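PDB 3G7U: cytosine-specific methyltransferase from Escherichia coli O157:H7 EDL933, which probably methylates cytosine in DNA at carbon 5, with S-adenosyl-L-methionine as the methyl donor, as in other C5-methyltransferases. Local coordinates for residues 202-207 and 214-219; 241-246 and 333-338; 315-318 and 322-325. All blocks are in the same frame, centred on the assembly; numbering follows the deposited sequence.

Contact 1 (202-207 and 214-219); sequences DIIDAN and SWRTIK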
loop_
_atom_site.group_PDB
_atom_site.type_symbol
_atom_site.label_atom_id
_atom_site.label_comp_id
_atom_site.label_asym_id
_atom_site.label_seq_id
_atom_site.Cartn_x
_atom_site.Cartn_y
_atom_site.Cartn_z
ATOM N N ASP A 202 -8.316 10.335 22.336
ATOM C CA ASP A 202 -9.458 11.208 22.044
ATOM C C ASP A 202 -9.080 12.681 21.980
ATOM O O ASP A 202 -9.803 13.494 21.386
ATOM C CB ASP A 202 -10.555 11.032 23.117
ATOM C CG ASP A 202 -11.427 9.814 22.859
ATOM O OD1 ASP A 202 -11.844 9.594 21.690
ATOM O OD2 ASP A 202 -11.682 9.063 23.826
ATOM N N ILE A 203 -7.981 13.026 22.650
ATOM C CA ILE A 203 -7.451 14.389 22.640
ATOM C C ILE A 203 -6.144 14.407 21.873
ATOM O O ILE A 203 -5.189 13.720 22.253
ATOM C CB ILE A 203 -7.177 14.938 24.064
ATOM C CG1 ILE A 203 -8.409 14.834 24.974
ATOM C CG2 ILE A 203 -6.616 16.368 23.997
ATOM C CD1 ILE A 203 -9.609 15.599 24.516
ATOM N N ILE A 204 -6.077 15.198 20.800
ATOM C CA ILE A 204 -4.835 15.186 20.016
ATOM C C ILE A 204 -4.347 16.614 19.772
ATOM O O ILE A 204 -5.089 17.564 19.971
ATOM C CB ILE A 204 -5.041 14.488 18.626
ATOM C CG1 ILE A 204 -6.238 15.142 17.902
ATOM C CG2 ILE A 204 -5.196 12.973 18.790
ATOM C CD1 ILE A 204 -6.500 14.532 16.598
ATOM N N ASP A 205 -3.069 16.742 19.417
ATOM C CA ASP A 205 -2.469 18.024 19.073
ATOM C C ASP A 205 -3.004 18.447 17.704
ATOM O O ASP A 205 -2.569 17.924 16.670
ATOM C CB ASP A 205 -0.942 17.843 18.955
ATOM C CG ASP A 205 -0.214 19.119 18.538
ATOM O OD1 ASP A 205 -0.803 20.229 18.443
ATOM O OD2 ASP A 205 0.996 19.022 18.358
ATOM N N ALA A 206 -3.881 19.418 17.711
ATOM C CA ALA A 206 -4.382 20.016 16.487
ATOM C C ALA A 206 -3.547 21.248 16.118
ATOM O O ALA A 206 -3.555 22.281 16.803
ATOM C CB ALA A 206 -5.859 20.349 16.644
ATOM N N ASN A 207 -2.776 21.112 15.064
ATOM C CA ASN A 207 -1.983 22.198 14.555
ATOM C C ASN A 207 -2.207 22.449 13.062
ATOM O O ASN A 207 -3.118 21.918 12.471
ATOM C CB ASN A 207 -0.521 21.954 14.841
ATOM C CG ASN A 207 -0.065 20.634 14.353
ATOM O OD1 ASN A 207 0.025 20.407 13.177
ATOM N ND2 ASN A 207 0.190 19.750 15.256
ATOM N N SER A 214 4.310 13.254 16.412
ATOM C CA SER A 214 3.229 13.329 17.378
ATOM C C SER A 214 3.103 11.972 18.045
ATOM O O SER A 214 2.103 11.255 17.843
ATOM C CB SER A 214 1.923 13.667 16.675
ATOM O OG SER A 214 0.915 13.945 17.629
ATOM N N TRP A 215 4.117 11.619 18.838
ATOM C CA TRP A 215 4.139 10.305 19.500
ATOM C C TRP A 215 3.113 10.324 20.644
ATOM O O TRP A 215 3.131 11.239 21.472
ATOM C CB TRP A 215 5.503 10.003 20.095
ATOM C CG TRP A 215 6.657 9.836 19.151
ATOM C CD1 TRP A 215 7.663 10.732 18.926
ATOM C CD2 TRP A 215 6.950 8.684 18.356
ATOM N NE1 TRP A 215 8.565 10.209 18.009
ATOM C CE2 TRP A 215 8.148 8.956 17.647
ATOM C CE3 TRP A 215 6.310 7.447 18.161
ATOM C CZ2 TRP A 215 8.719 8.040 16.752
ATOM C CZ3 TRP A 215 6.885 6.512 17.270
ATOM C CH2 TRP A 215 8.073 6.816 16.582
ATOM N N ARG A 216 2.251 9.312 20.702
ATOM C CA ARG A 216 1.172 9.273 21.682
ATOM C C ARG A 216 0.936 7.863 22.178
ATOM O O ARG A 216 1.048 6.898 21.410
ATOM C CB ARG A 216 -0.125 9.803 21.050
ATOM C CG ARG A 216 -0.180 11.312 20.819
ATOM C CD ARG A 216 0.061 12.130 22.112
ATOM N NE ARG A 216 -1.022 11.872 23.081
ATOM C CZ ARG A 216 -2.239 12.343 23.002
ATOM N NH1 ARG A 216 -2.606 13.131 21.985
ATOM N NH2 ARG A 216 -3.107 12.042 23.955
ATOM N N THR A 217 0.543 7.753 23.456
ATOM C CA THR A 217 0.158 6.497 24.057
ATOM C C THR A 217 -1.205 6.036 23.591
ATOM O O THR A 217 -2.167 6.840 23.501
ATOM C CB THR A 217 0.173 6.634 25.624
ATOM O OG1 THR A 217 1.508 6.887 26.038
ATOM C CG2 THR A 217 -0.361 5.364 26.310
ATOM N N ILE A 218 -1.282 4.745 23.232
ATOM C CA ILE A 218 -2.541 4.123 22.855
ATOM C C ILE A 218 -2.900 2.968 23.803
ATOM O O ILE A 218 -2.054 2.478 24.563
ATOM C CB ILE A 218 -2.479 3.563 21.427
ATOM C CG1 ILE A 218 -1.320 2.567 21.308
ATOM C CG2 ILE A 218 -2.294 4.710 20.401
ATOM C CD1 ILE A 218 -1.461 1.579 20.160
ATOM N N LYS A 219 -4.144 2.541 23.728
ATOM C CA LYS A 219 -4.556 1.304 24.381
ATOM C C LYS A 219 -4.366 0.189 23.379
ATOM O O LYS A 219 -4.857 0.278 22.245
ATOM C CB LYS A 219 -6.023 1.370 24.768
ATOM C CG LYS A 219 -6.326 2.388 25.818
ATOM C CD LYS A 219 -7.816 2.370 26.122
ATOM C CE LYS A 219 -8.165 3.478 27.101
ATOM N NZ LYS A 219 -7.091 3.596 28.135
HETATM O O HOH W 1 -1.306 14.410 19.648
HETATM O O HOH W 2 2.259 16.893 18.221
#
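R216 reaches across to the backbone of 202-207 and takes hold of the carbonyl oxygen of I203. The main bond runs from R216 NH1 to I203 O, 2.7 Å long, with an N-H...O angle of 162°. It lies in the guanidinium plane and in the carbonyl plane. R216 NH2 adds a weak bond to the same I203 O at 3.2 Å. One oxygen thus receives two N-H groups from the edge of the guanidinium. I204 follows at that edge, with its CA 3.6 Å from R216 NH1. The I204 side chain crosses that of R216 at about a right angle, and its CG2 is the branch that comes near NH1.

Two waters extend the contact. Water 1 accepts from R216 NH1 at 3.0 Å and from D205 N, so NH1 serves both I203 O and the water. Water 2 donates to D205 OD2 and, weakly, to S214 OG at 3.3 Å. The arginine is not extended. It bends at chi2 (-56°) and chi3 (-64°), and this curl brings its nitrogens to the carbonyl of I203.

Further out, S214 OG is hydrogen-bonded to C255 O. R216 pairs through its backbone with I252, while D205 and N207 pair with G257. The segments carry short strands of separate small sheets: 205-207 runs parallel to 256-258, and 216-217 antiparallel to 251-252. The contact is a surface bridge from strand 216-217 to the loop leading into strand 205-207, made by a side chain and water and not by strand pairing, away from the predicted active-site cysteine, C81.

Contact 2 (241-246 and 333-338); sequences TESIAK and WFRFHV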
loop_
_atom_site.group_PDB
_atom_site.type_symbol
_atom_site.label_atom_id
_atom_site.label_comp_id
_atom_site.label_asym_id
_atom_site.label_seq_id
_atom_site.Cartn_x
_atom_site.Cartn_y
_atom_site.Cartn_z
ATOM N N THR A 241 13.556 0.944 13.945
ATOM C CA THR A 241 13.937 0.548 15.314
ATOM C C THR A 241 13.245 1.360 16.412
ATOM O O THR A 241 12.688 0.789 17.363
ATOM C CB THR A 241 15.490 0.608 15.466
ATOM O OG1 THR A 241 16.044 -0.356 14.585
ATOM C CG2 THR A 241 15.928 0.271 16.871
ATOM N N GLU A 242 13.227 2.682 16.268
ATOM C CA GLU A 242 12.546 3.540 17.243
ATOM C C GLU A 242 11.033 3.310 17.290
ATOM O O GLU A 242 10.450 3.247 18.393
ATOM C CB GLU A 242 12.871 5.025 16.998
ATOM C CG GLU A 242 12.144 5.966 17.948
ATOM C CD GLU A 242 12.342 7.454 17.634
ATOM O OE1 GLU A 242 12.951 7.781 16.593
ATOM O OE2 GLU A 242 11.900 8.299 18.451
ATOM N N SER A 243 10.389 3.163 16.118
ATOM C CA SER A 243 8.958 2.845 16.116
ATOM C C SER A 243 8.619 1.544 16.823
ATOM O O SER A 243 7.627 1.467 17.559
ATOM C CB SER A 243 8.404 2.826 14.692
ATOM O OG SER A 243 8.694 4.078 14.118
ATOM N N ILE A 244 9.452 0.529 16.599
ATOM C CA ILE A 244 9.255 -0.784 17.208
ATOM C C ILE A 244 9.428 -0.730 18.739
ATOM O O ILE A 244 8.543 -1.206 19.481
ATOM C CB ILE A 244 10.137 -1.866 16.552
ATOM C CG1 ILE A 244 9.690 -2.102 15.107
ATOM C CG2 ILE A 244 10.004 -3.203 17.288
ATOM C CD1 ILE A 244 10.725 -2.850 14.287
ATOM N N ALA A 245 10.512 -0.088 19.176
ATOM C CA ALA A 245 10.788 0.196 20.593
ATOM C C ALA A 245 9.678 0.980 21.273
ATOM O O ALA A 245 9.222 0.604 22.344
ATOM C CB ALA A 245 12.097 0.912 20.737
ATOM N N LYS A 246 9.204 2.049 20.638
ATOM C CA LYS A 246 8.086 2.818 21.221
ATOM C C LYS A 246 6.796 2.035 21.280
ATOM O O LYS A 246 6.064 2.143 22.270
ATOM C CB LYS A 246 7.913 4.182 20.537
ATOM C CG LYS A 246 8.952 5.189 21.042
ATOM C CD LYS A 246 8.801 6.551 20.396
ATOM C CE LYS A 246 9.517 7.661 21.138
ATOM N NZ LYS A 246 10.996 7.563 21.068
ATOM N N TRP A 333 3.262 0.318 13.714
ATOM C CA TRP A 333 4.726 0.480 13.746
ATOM C C TRP A 333 5.335 1.024 12.440
ATOM O O TRP A 333 6.509 1.341 12.397
ATOM C CB TRP A 333 5.417 -0.841 14.178
ATOM C CG TRP A 333 5.018 -2.072 13.388
ATOM C CD1 TRP A 333 4.097 -3.000 13.748
ATOM C CD2 TRP A 333 5.549 -2.512 12.101
ATOM N NE1 TRP A 333 4.029 -4.008 12.802
ATOM C CE2 TRP A 333 4.908 -3.736 11.785
ATOM C CE3 TRP A 333 6.519 -2.002 11.218
ATOM C CZ2 TRP A 333 5.171 -4.448 10.601
ATOM C CZ3 TRP A 333 6.791 -2.701 10.046
ATOM C CH2 TRP A 333 6.118 -3.913 9.740
ATOM N N PHE A 334 4.505 1.164 11.404
ATOM C CA PHE A 334 4.959 1.720 10.128
ATOM C C PHE A 334 5.073 3.235 10.303
ATOM O O PHE A 334 4.165 3.884 10.812
ATOM C CB PHE A 334 3.978 1.335 9.012
ATOM C CG PHE A 334 4.558 1.458 7.635
ATOM C CD1 PHE A 334 5.142 0.337 7.014
ATOM C CD2 PHE A 334 4.565 2.681 6.985
ATOM C CE1 PHE A 334 5.724 0.443 5.740
ATOM C CE2 PHE A 334 5.135 2.795 5.683
ATOM C CZ PHE A 334 5.707 1.665 5.090
ATOM N N ARG A 335 6.192 3.812 9.873
ATOM C CA ARG A 335 6.460 5.214 10.146
ATOM C C ARG A 335 6.347 6.023 8.873
ATOM O O ARG A 335 6.964 5.675 7.870
ATOM C CB ARG A 335 7.868 5.360 10.699
ATOM C CG ARG A 335 8.155 6.758 11.254
ATOM C CD ARG A 335 9.534 6.766 11.932
ATOM N NE ARG A 335 9.839 8.091 12.460
ATOM C CZ ARG A 335 10.710 8.329 13.440
ATOM N NH1 ARG A 335 11.338 7.309 14.026
ATOM N NH2 ARG A 335 10.921 9.586 13.865
ATOM N N PHE A 336 5.563 7.094 8.902
ATOM C CA PHE A 336 5.375 7.922 7.690
ATOM C C PHE A 336 6.117 9.231 7.830
ATOM O O PHE A 336 6.675 9.523 8.888
ATOM C CB PHE A 336 3.882 8.213 7.462
ATOM C CG PHE A 336 3.103 6.988 7.158
ATOM C CD1 PHE A 336 3.030 6.522 5.861
ATOM C CD2 PHE A 336 2.525 6.231 8.187
ATOM C CE1 PHE A 336 2.366 5.326 5.569
ATOM C CE2 PHE A 336 1.848 5.022 7.909
ATOM C CZ PHE A 336 1.757 4.584 6.596
ATOM N N HIS A 337 6.132 10.035 6.763
ATOM C CA HIS A 337 6.691 11.376 6.858
ATOM C C HIS A 337 6.017 12.161 7.977
ATOM O O HIS A 337 4.816 11.992 8.241
ATOM C CB HIS A 337 6.503 12.110 5.525
ATOM C CG HIS A 337 7.373 13.326 5.383
ATOM N ND1 HIS A 337 6.976 14.581 5.806
ATOM C CD2 HIS A 337 8.621 13.475 4.870
ATOM C CE1 HIS A 337 7.943 15.451 5.561
ATOM N NE2 HIS A 337 8.956 14.806 5.007
ATOM N N VAL A 338 6.781 13.066 8.590
ATOM C CA VAL A 338 6.292 13.854 9.739
ATOM C C VAL A 338 5.100 14.774 9.443
ATOM O O VAL A 338 4.233 14.977 10.320
ATOM C CB VAL A 338 7.427 14.672 10.447
ATOM C CG1 VAL A 338 8.369 13.753 11.195
ATOM C CG2 VAL A 338 8.211 15.548 9.457
HETATM O O HOH W 3 12.854 10.453 15.906
#
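The first turn of helix 241-248 faces an irregular segment at W333, where the CA atoms of S243 and W333 are 5.4 Å apart. S243 points at this segment. Its CB packs on W333 O at 3.3 Å, and its OG lies beside the aliphatic part of R335, 3.6 Å from R335 CD. That hydroxyl has its polar partner in D240, just before the helix.

The R335 chain is extended from CG to NE, with CG anti to the backbone N (chi1 -170°). This carries the guanidinium past S243 to E242. R335 NH1 and E242 OE1 form a salt bridge of 3.1 Å, with an N-H...O angle of 166°. The oxygen sits at the guanidinium edge but is met from above the carboxylate plane, and the carboxylate and guanidinium planes are 72° apart. Water 3 joins the same groups a second time: it donates to E242 OE1 at 2.8 Å and accepts from R335 NH2. The other oxygen, E242 OE2, takes K246 NZ at 2.9 Å through its anti lone pair, one helical turn on. R335 has further acidic partners in E213 and D240, so it is held in a wider charge network.

Around this site W215 touches E242 and S243, R335 touches I42 of helix 34-43, W333 rests on helix 14-22, and F336 packs on helix 340-348.

Contact 3 (315-318 and 322-325); sequences HPRV and REAA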
loop_
_atom_site.group_PDB
_atom_site.type_symbol
_atom_site.label_atom_id
_atom_site.label_comp_id
_atom_site.label_asym_id
_atom_site.label_seq_id
_atom_site.Cartn_x
_atom_site.Cartn_y
_atom_site.Cartn_z
ATOM N N HIS A 315 -15.599 12.669 16.646
ATOM C CA HIS A 315 -14.999 13.985 16.859
ATOM C C HIS A 315 -15.228 14.911 15.694
ATOM O O HIS A 315 -15.234 14.489 14.528
ATOM C CB HIS A 315 -13.485 13.873 17.152
ATOM C CG HIS A 315 -13.169 13.007 18.327
ATOM N ND1 HIS A 315 -13.674 13.249 19.585
ATOM C CD2 HIS A 315 -12.410 11.895 18.436
ATOM C CE1 HIS A 315 -13.240 12.323 20.418
ATOM N NE2 HIS A 315 -12.482 11.481 19.742
ATOM N N PRO A 316 -15.409 16.206 15.990
ATOM C CA PRO A 316 -15.672 17.156 14.927
ATOM C C PRO A 316 -14.419 17.646 14.172
ATOM O O PRO A 316 -14.085 18.825 14.206
ATOM C CB PRO A 316 -16.372 18.307 15.661
ATOM C CG PRO A 316 -15.820 18.260 17.060
ATOM C CD PRO A 316 -15.462 16.826 17.337
ATOM N N ARG A 317 -13.769 16.750 13.418
ATOM C CA ARG A 317 -12.471 17.068 12.844
ATOM C C ARG A 317 -12.168 16.090 11.702
ATOM O O ARG A 317 -12.751 15.003 11.661
ATOM C CB ARG A 317 -11.379 16.956 13.926
ATOM C CG ARG A 317 -11.337 15.614 14.639
ATOM C CD ARG A 317 -10.012 15.465 15.350
ATOM N NE ARG A 317 -9.821 14.225 16.101
ATOM C CZ ARG A 317 -9.455 13.042 15.584
ATOM N NH1 ARG A 317 -9.260 12.901 14.276
ATOM N NH2 ARG A 317 -9.242 12.004 16.389
ATOM N N VAL A 318 -11.239 16.450 10.808
ATOM C CA VAL A 318 -10.716 15.466 9.868
ATOM C C VAL A 318 -9.899 14.437 10.636
ATOM O O VAL A 318 -9.467 14.709 11.762
ATOM C CB VAL A 318 -9.843 16.121 8.785
ATOM C CG1 VAL A 318 -10.679 17.095 7.975
ATOM C CG2 VAL A 318 -8.698 16.889 9.415
ATOM N N ARG A 322 -2.387 8.951 11.356
ATOM C CA ARG A 322 -2.338 7.592 11.896
ATOM C C ARG A 322 -3.691 6.896 11.738
ATOM O O ARG A 322 -3.747 5.711 11.446
ATOM C CB ARG A 322 -1.889 7.568 13.365
ATOM C CG ARG A 322 -1.856 6.174 14.053
ATOM C CD ARG A 322 -0.996 5.125 13.336
ATOM N NE ARG A 322 0.410 5.497 13.308
ATOM C CZ ARG A 322 1.317 4.934 12.512
ATOM N NH1 ARG A 322 0.975 3.929 11.704
ATOM N NH2 ARG A 322 2.584 5.345 12.561
ATOM N N GLU A 323 -4.778 7.652 11.859
ATOM C CA GLU A 323 -6.107 7.081 11.627
ATOM C C GLU A 323 -6.288 6.639 10.187
ATOM O O GLU A 323 -6.807 5.549 9.943
ATOM C CB GLU A 323 -7.203 8.083 12.030
ATOM C CG GLU A 323 -7.274 8.226 13.574
ATOM C CD GLU A 323 -8.076 9.436 14.085
ATOM O OE1 GLU A 323 -8.410 10.345 13.295
ATOM O OE2 GLU A 323 -8.347 9.493 15.322
ATOM N N ALA A 324 -5.848 7.469 9.239
ATOM C CA ALA A 324 -5.865 7.092 7.843
ATOM C C ALA A 324 -5.026 5.837 7.573
ATOM O O ALA A 324 -5.451 4.951 6.782
ATOM C CB ALA A 324 -5.373 8.242 6.985
ATOM N N ALA A 325 -3.855 5.765 8.202
ATOM C CA ALA A 325 -2.941 4.596 8.066
ATOM C C ALA A 325 -3.647 3.354 8.535
ATOM O O ALA A 325 -3.580 2.303 7.880
ATOM C CB ALA A 325 -1.675 4.789 8.876
#
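R317 and E323 meet head-on in a buried salt bridge, and the segment leading to it starts at H315. The NE2 of H315 is hydrogen-bonded to D202, and H315 O accepts R317 N at 2.9 Å. That backbone bond closes an inverse gamma turn centred on P316. The proline itself packs against Q265 and A269 of helix 262-269.

Next comes R317. Its CG stands between the backbone N and the carbonyl carbon (chi1 55°), and from there the chain runs extended as far as NE. R317 NH1 bonds E323 OE1 and R317 NH2 bonds E323 OE2, each at 2.9 Å. Both bonds are nearly straight, at 177° for the first. This is a bidentate, end-on pair: each oxygen uses its syn lone pair, and the guanidinium and carboxylate planes are nearly coplanar, 15° apart. The two bonds together hold both flat groups against rotation. The pair ties the loop to helix 321-328, close to its start, where E323 OE1 also accepts T320 N.

V318 ends the segment. R317 NH1 gives its second bond to V318 O, 3.1 Å long, with the donor tilted from the carbonyl plane. V318 N donates to H260.

Overall arrangement
Along the chain, contact 1 closes first, a short loop between 202-207 and 214-219. Contact 2 opens later at 241-246 and closes only at 333-338. Contact 3, between 315-318 and 322-325, lies wholly within that long span. No two contacts cross in sequence. In space all three touch. W215 of contact 1 makes a cation-pi contact with K246 of contact 2. I204 packs on R317, which joins contacts 1 and 3. R322 NH2 bonds F334 O, linking contacts 3 and 2. Together they tie the two small sheets to helices 241-248 and 321-328. Contact 2 also reaches helices 14-22 and 34-43, which follow strands of the seven-stranded sheet.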